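Local coordinates for bifunctional protein PutA (Bdellovibrio bacteriovorus, PDB 5UR2) that probably catalyses both steps of proline oxidation to glutamate, joining a flavin-dependent proline dehydrogenase to an NAD+-dependent L-glutamate gamma-semialdehyde dehydrogenase in one chain, at residues D58-P61 and S62-S65; K550-P553 and C554-A558; M727-A731 and V732-G736. All coordinates share one frame; numbering follows the deposited sequence.

Interaction 1: residues D58-P61 and S62-S65; sequences DVLP and SINS
Ile-63 folds back over the last turn of the preceding helix and lies chiefly on the backbone of Val-59 and Leu-60, meeting their side chains only loosely. Its CG1 sits beside its own backbone N (chi1 -52°), which points this arm back along the chain; with the next torsion extended, CD1 arrives 4.1 Å from Leu-60 CA. The methyl contacts are longer, CD1 standing 4.3 Å from Val-59 CG1 and 4.5 Å from Leu-60 CD1. On the way CG1 passes 3.7 Å from Val-59 O, so the arm covers the carbonyl end of the turn as well. An isoleucine suits this place because its long branch reaches back across the turn while CG2 leaves in another direction. Leu-60 points away from this contact at CB and touches Ile-106 and Val-110 of helix 103-115, an apolar setting that fits a leucine.

Two successive i to i+3 bonds hold the turn in shape: Ser-62 N donates to Val-59 O at 2.9 Å, and Ile-63 N to Leu-60 O at 3.1 Å. Leu-60 O has a second donor in Lys-107 NZ, which also binds Ile-63 O and so ties the turn to helix 103-115. Pro-61, at the start of this turn, has no N-H to offer and brings a rigid ring. Ser-62 is small and polar; its OG makes a weak hydrogen bond to Arg-910, which also forms a salt bridge with Asp-58, itself paired with Arg-977 of the second subunit.

Ser-65 OG caps Glu-68 N and opens the next helix. A helix tightening into a 3-10 turn, followed after two loop residues by a serine N-cap, is a compact helix-to-helix corner, here between helices 47-59 and 66-76 of the PutA N-terminal region.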
loop_
_atom_site.group_PDB
_atom_site.type_symbol
_atom_site.label_atom_id
_atom_site.label_comp_id
_atom_site.label_asym_id
_atom_site.label_seq_id
_atom_site.Cartn_x
_atom_site.Cartn_y
_atom_site.Cartn_z
ATOM N N ASP B 58 18.802 20.806 -28.936
ATOM C CA ASP B 58 18.327 21.917 -28.112
ATOM C C ASP B 58 19.449 22.523 -27.273
ATOM O O ASP B 58 19.605 23.750 -27.212
ATOM C CB ASP B 58 17.198 21.432 -27.198
ATOM C CG ASP B 58 16.689 22.517 -26.253
ATOM O OD1 ASP B 58 16.393 23.621 -26.750
ATOM O OD2 ASP B 58 16.572 22.263 -25.027
ATOM N N VAL B 59 20.243 21.676 -26.616
ATOM C CA VAL B 59 21.223 22.184 -25.653
ATOM C C VAL B 59 22.521 22.637 -26.320
ATOM O O VAL B 59 23.239 23.469 -25.749
ATOM C CB VAL B 59 21.512 21.125 -24.569
ATOM C CG1 VAL B 59 22.209 19.918 -25.164
ATOM C CG2 VAL B 59 22.317 21.721 -23.406
ATOM N N LEU B 60 22.814 22.149 -27.530
ATOM C CA LEU B 60 24.120 22.371 -28.157
ATOM C C LEU B 60 24.605 23.819 -28.145
ATOM O O LEU B 60 25.764 24.048 -27.760
ATOM C CB LEU B 60 24.106 21.824 -29.591
ATOM C CG LEU B 60 25.464 21.920 -30.285
ATOM C CD1 LEU B 60 26.542 21.118 -29.536
ATOM C CD2 LEU B 60 25.361 21.476 -31.731
ATOM N N PRO B 61 23.815 24.829 -28.531
ATOM C CA PRO B 61 24.373 26.194 -28.578
ATOM C C PRO B 61 24.679 26.786 -27.207
ATOM O O PRO B 61 25.323 27.839 -27.144
ATOM C CB PRO B 61 23.280 26.997 -29.298
ATOM C CG PRO B 61 22.029 26.272 -28.994
ATOM C CD PRO B 61 22.393 24.808 -28.930
ATOM N N SER B 62 24.262 26.150 -26.117
ATOM C CA SER B 62 24.589 26.622 -24.775
ATOM C C SER B 62 25.891 26.037 -24.233
ATOM O O SER B 62 26.300 26.399 -23.125
ATOM C CB SER B 62 23.435 26.319 -23.809
ATOM O OG SER B 62 22.283 27.101 -24.136
ATOM N N ILE B 63 26.554 25.168 -24.987
ATOM C CA ILE B 63 27.784 24.510 -24.562
ATOM C C ILE B 63 28.977 25.266 -25.139
ATOM O O ILE B 63 29.030 25.527 -26.347
ATOM C CB ILE B 63 27.791 23.039 -25.007
ATOM C CG1 ILE B 63 26.502 22.351 -24.552
ATOM C CG2 ILE B 63 29.010 22.332 -24.492
ATOM C CD1 ILE B 63 26.349 20.943 -25.045
ATOM N N ASN B 64 29.933 25.625 -24.280
ATOM C CA ASN B 64 31.013 26.533 -24.651
ATOM C C ASN B 64 32.401 25.896 -24.529
ATOM O O ASN B 64 33.367 26.580 -24.180
ATOM C CB ASN B 64 30.945 27.814 -23.819
ATOM N N SER B 65 32.527 24.594 -24.799
ATOM C CA SER B 65 33.844 23.959 -24.847
ATOM C C SER B 65 33.710 22.634 -25.574
ATOM O O SER B 65 32.658 21.993 -25.534
ATOM C CB SER B 65 34.468 23.727 -23.460
ATOM O OG SER B 65 34.248 22.402 -22.991
#

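Interaction 2: residues K550-P553 and C554-A558; sequences KNVP and CEQRA
The backbone passes from an extended Val-552 and Pro-553 straight into a helix, and Pro-553 O receives Arg-557 N at 3.0 Å, with Gln-556 N adding a weak bond at 2.9 Å. Pro-553 is the N-cap: its ring restricts phi just before the helix, and the helix makes no use of an N-H at this position.

Beside the CG-CD corner of that ring lies the amide of Gln-556, the two side chains crossing at a slant, with NE2 3.3 Å from Pro-553 CG. Gln-556 CG sits beside its backbone N (chi1 -67°), which swings the chain back toward the start of the helix; a glutamine is long enough to rest its amide on the ring corner while its CB packs on Val-552. Val-552 supplies the apolar patch. Its CG1 rests 3.6 Å from Arg-557 CG and 3.8 Å from Gln-556 CB, wedged against the first turn.

Arg-557 does two jobs. Its methylenes pack on Val-552, and a bend at chi3 (-52°) curls the guanidinium back, with Cys-554 CA above one face. NH1 reaches Val-552 O at 2.8 Å, but at an angle of 118° this bond is weak; NE is hydrogen-bonded to Val-657 O, the firmer partner. Cys-554 and Arg-557 both touch Met-608 of helix 587-611, where Glu-555 also pairs with Arg-609.

An apolar residue just before the N-cap packing on the fourth residue after it occupies the positions of a hydrophobic staple, with arginine methylenes as the second partner, at the start of helix 554-570 in the aldehyde dehydrogenase region.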
loop_
_atom_site.group_PDB
_atom_site.type_symbol
_atom_site.label_atom_id
_atom_site.label_comp_id
_atom_site.label_asym_id
_atom_site.label_seq_id
_atom_site.Cartn_x
_atom_site.Cartn_y
_atom_site.Cartn_z
ATOM N N LYS B 550 -16.310 7.116 15.791
ATOM C CA LYS B 550 -15.405 6.042 15.388
ATOM C C LYS B 550 -16.147 4.850 14.787
ATOM O O LYS B 550 -15.522 4.012 14.121
ATOM C CB LYS B 550 -14.576 5.585 16.588
ATOM C CG LYS B 550 -15.361 4.732 17.612
ATOM C CD LYS B 550 -14.539 4.517 18.891
ATOM C CE LYS B 550 -15.293 3.662 19.896
ATOM N NZ LYS B 550 -14.569 3.576 21.203
ATOM N N ASN B 551 -17.459 4.767 14.995
ATOM C CA ASN B 551 -18.289 3.720 14.424
ATOM C C ASN B 551 -19.109 4.182 13.221
ATOM O O ASN B 551 -19.867 3.376 12.670
ATOM C CB ASN B 551 -19.224 3.165 15.503
ATOM C CG ASN B 551 -18.462 2.497 16.620
ATOM O OD1 ASN B 551 -17.435 1.865 16.385
ATOM N ND2 ASN B 551 -18.935 2.652 17.836
ATOM N N VAL B 552 -19.011 5.441 12.813
ATOM C CA VAL B 552 -19.692 5.822 11.565
ATOM C C VAL B 552 -19.004 5.121 10.397
ATOM O O VAL B 552 -17.764 5.164 10.305
ATOM C CB VAL B 552 -19.680 7.347 11.376
ATOM C CG1 VAL B 552 -20.245 7.701 9.997
ATOM C CG2 VAL B 552 -20.512 8.055 12.481
ATOM N N PRO B 553 -19.740 4.433 9.515
ATOM C CA PRO B 553 -19.087 3.714 8.409
ATOM C C PRO B 553 -18.221 4.633 7.553
ATOM O O PRO B 553 -18.535 5.813 7.338
ATOM C CB PRO B 553 -20.270 3.157 7.598
ATOM C CG PRO B 553 -21.385 3.055 8.575
ATOM C CD PRO B 553 -21.199 4.227 9.523
ATOM N N CYS B 554 -17.121 4.065 7.055
ATOM C CA CYS B 554 -16.166 4.834 6.261
ATOM C C CYS B 554 -16.842 5.585 5.127
ATOM O O CYS B 554 -16.546 6.762 4.897
ATOM C CB CYS B 554 -15.084 3.907 5.707
ATOM S SG CYS B 554 -14.103 3.071 6.994
ATOM N N GLU B 555 -17.759 4.922 4.413
ATOM C CA GLU B 555 -18.441 5.550 3.283
ATOM C C GLU B 555 -19.183 6.816 3.702
ATOM O O GLU B 555 -19.186 7.809 2.964
ATOM C CB GLU B 555 -19.403 4.549 2.632
ATOM C CG GLU B 555 -20.278 5.137 1.519
ATOM C CD GLU B 555 -19.477 5.845 0.431
ATOM O OE1 GLU B 555 -18.420 5.310 0.010
ATOM O OE2 GLU B 555 -19.900 6.953 0.021
ATOM N N GLN B 556 -19.826 6.799 4.876
ATOM C CA GLN B 556 -20.562 7.973 5.345
ATOM C C GLN B 556 -19.612 9.077 5.801
ATOM O O GLN B 556 -19.896 10.263 5.610
ATOM C CB GLN B 556 -21.523 7.575 6.470
ATOM C CG GLN B 556 -22.652 6.664 6.006
ATOM C CD GLN B 556 -23.456 6.024 7.152
ATOM O OE1 GLN B 556 -23.804 6.671 8.151
ATOM N NE2 GLN B 556 -23.757 4.733 6.995
ATOM N N ARG B 557 -18.484 8.716 6.417
ATOM C CA ARG B 557 -17.510 9.747 6.772
ATOM C C ARG B 557 -16.911 10.372 5.520
ATOM O O ARG B 557 -16.772 11.599 5.435
ATOM C CB ARG B 557 -16.415 9.179 7.676
ATOM C CG ARG B 557 -16.936 8.463 8.918
ATOM C CD ARG B 557 -15.819 8.230 9.957
ATOM N NE ARG B 557 -14.634 7.577 9.403
ATOM C CZ ARG B 557 -14.269 6.334 9.685
ATOM N NH1 ARG B 557 -15.010 5.604 10.509
ATOM N NH2 ARG B 557 -13.168 5.823 9.147
ATOM N N ALA B 558 -16.596 9.537 4.521
ATOM C CA ALA B 558 -16.066 10.039 3.257
ATOM C C ALA B 558 -17.075 10.931 2.534
ATOM O O ALA B 558 -16.688 11.925 1.902
ATOM C CB ALA B 558 -15.652 8.871 2.365
#

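Interaction 3: residues M727-A731 and V732-G736; sequences MNRAA and VVQPG
Val-732 packs closely against the end of the helix it follows. Its N donates to Arg-729 O at 3.2 Å, while CB comes to 3.5 Å from the same oxygen. With CG1 anti to the backbone N (chi1 180°), CG2 falls beside that N and continues over the turn, 3.6 Å from Arg-729 O and 3.9 Å from Asn-728 O. A beta-branched residue fits here because it covers the last carbonyls with one methyl while the backbone leaves as an extended loop. Ala-731 packs on Met-727, and Val-733 on Leu-724, of the second subunit.

Helix 720-730 joins strand 711-717 to strand 742-746, which pair in parallel: this is a beta-alpha-beta crossover in the Rossmann-like part of the aldehyde dehydrogenase fold, and the contact lies where the chain turns from helix toward the second strand. Ala-730, small enough to sit close to the sheet, touches Cys-743 there.

Away from that tight turn, on the partly exposed side, the fit is looser, and long polar chains suit it, since their flexible methylenes can bend while their ends stay hydrated. Arg-729 doubles back on itself, bent at chi2 and chi3, and lays one face of its guanidinium over Val-732 CG2, 3.9 Å from the plane and off-centre. Arg-729 NE has weak partners in Glu-703 and Asn-707. Gln-734 NE2 approaches NH1 of Arg-729 only to 3.9 Å; both are donors, and the two planes lie 50° apart.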
loop_
_atom_site.group_PDB
_atom_site.type_symbol
_atom_site.label_atom_id
_atom_site.label_comp_id
_atom_site.label_asym_id
_atom_site.label_seq_id
_atom_site.Cartn_x
_atom_site.Cartn_y
_atom_site.Cartn_z
ATOM N N MET B 727 7.326 17.920 19.968
ATOM C CA MET B 727 7.740 16.525 20.030
ATOM C C MET B 727 8.250 16.183 21.418
ATOM O O MET B 727 8.018 15.077 21.916
ATOM C CB MET B 727 8.805 16.234 18.972
ATOM C CG MET B 727 8.248 16.178 17.567
ATOM S SD MET B 727 9.500 15.673 16.371
ATOM C CE MET B 727 10.675 16.974 16.613
ATOM N N ASN B 728 8.896 17.141 22.071
ATOM C CA ASN B 728 9.327 16.942 23.444
ATOM C C ASN B 728 8.132 16.771 24.379
ATOM O O ASN B 728 8.081 15.829 25.182
ATOM C CB ASN B 728 10.184 18.128 23.860
ATOM C CG ASN B 728 11.211 17.751 24.849
ATOM O OD1 ASN B 728 10.987 17.894 26.047
ATOM N ND2 ASN B 728 12.348 17.224 24.372
ATOM N N ARG B 729 7.144 17.663 24.270
ATOM C CA ARG B 729 5.974 17.574 25.142
ATOM C C ARG B 729 5.177 16.303 24.883
ATOM O O ARG B 729 4.620 15.713 25.815
ATOM C CB ARG B 729 5.080 18.803 24.964
ATOM C CG ARG B 729 5.699 20.164 25.368
ATOM C CD ARG B 729 6.336 20.151 26.747
ATOM N NE ARG B 729 5.446 19.513 27.703
ATOM C CZ ARG B 729 5.832 19.018 28.873
ATOM N NH1 ARG B 729 4.945 18.421 29.649
ATOM N NH2 ARG B 729 7.099 19.105 29.261
ATOM N N ALA B 730 5.071 15.892 23.619
ATOM C CA ALA B 730 4.227 14.750 23.265
ATOM C C ALA B 730 4.767 13.429 23.803
ATOM O O ALA B 730 3.998 12.471 23.982
ATOM C CB ALA B 730 4.083 14.659 21.746
ATOM N N ALA B 731 6.080 13.344 24.036
ATOM C CA ALA B 731 6.693 12.125 24.554
ATOM C C ALA B 731 6.374 11.872 26.023
ATOM O O ALA B 731 6.650 10.777 26.516
ATOM C CB ALA B 731 8.208 12.176 24.351
ATOM N N VAL B 732 5.821 12.850 26.728
ATOM C CA VAL B 732 5.454 12.691 28.135
ATOM C C VAL B 732 4.145 11.916 28.237
ATOM O O VAL B 732 3.170 12.231 27.546
ATOM C CB VAL B 732 5.323 14.063 28.813
ATOM C CG1 VAL B 732 4.932 13.912 30.287
ATOM C CG2 VAL B 732 6.600 14.876 28.647
ATOM N N VAL B 733 4.115 10.903 29.099
ATOM C CA VAL B 733 2.884 10.177 29.406
ATOM C C VAL B 733 2.238 10.873 30.598
ATOM O O VAL B 733 2.728 10.779 31.725
ATOM C CB VAL B 733 3.150 8.698 29.711
ATOM C CG1 VAL B 733 1.844 7.978 29.988
ATOM C CG2 VAL B 733 3.851 8.045 28.560
ATOM N N GLN B 734 1.154 11.602 30.340
ATOM C CA GLN B 734 0.463 12.363 31.371
ATOM C C GLN B 734 -0.299 11.437 32.315
ATOM O O GLN B 734 -0.570 10.278 31.984
ATOM C CB GLN B 734 -0.509 13.355 30.736
ATOM C CG GLN B 734 0.132 14.337 29.760
ATOM C CD GLN B 734 1.033 15.371 30.424
ATOM O OE1 GLN B 734 0.881 15.690 31.608
ATOM N NE2 GLN B 734 1.963 15.917 29.650
ATOM N N PRO B 735 -0.642 11.922 33.508
ATOM C CA PRO B 735 -1.543 11.155 34.379
ATOM C C PRO B 735 -2.831 10.786 33.652
ATOM O O PRO B 735 -3.489 11.628 33.042
ATOM C CB PRO B 735 -1.804 12.112 35.552
ATOM C CG PRO B 735 -0.562 12.976 35.609
ATOM C CD PRO B 735 -0.128 13.141 34.164
ATOM N N GLY B 736 -3.193 9.512 33.714
ATOM C CA GLY B 736 -4.395 9.064 33.045
ATOM C C GLY B 736 -4.256 8.844 31.557
ATOM O O GLY B 736 -5.228 8.438 30.918
#

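In the fold
All three contacts join a helix end to the chain next to it: interactions 1 and 3 where a helix finishes, interaction 2 where one begins. Interaction 1 belongs to the N-terminal region, beside helix 409-423 of the proline dehydrogenase barrel that carries the modified flavin, whereas interactions 2 and 3 share the aldehyde dehydrogenase region. Between centres, interaction 1 is about 58 Å from interaction 2 and about 59 Å from interaction 3; the latter two lie about 30 Å apart, with nearest atoms about 14 Å apart. None forms part of the flavin pocket or includes the predicted catalytic residues Glu-746 and Cys-780, although the crossover of interaction 3 leads into strand 742-746, which ends at Glu-746.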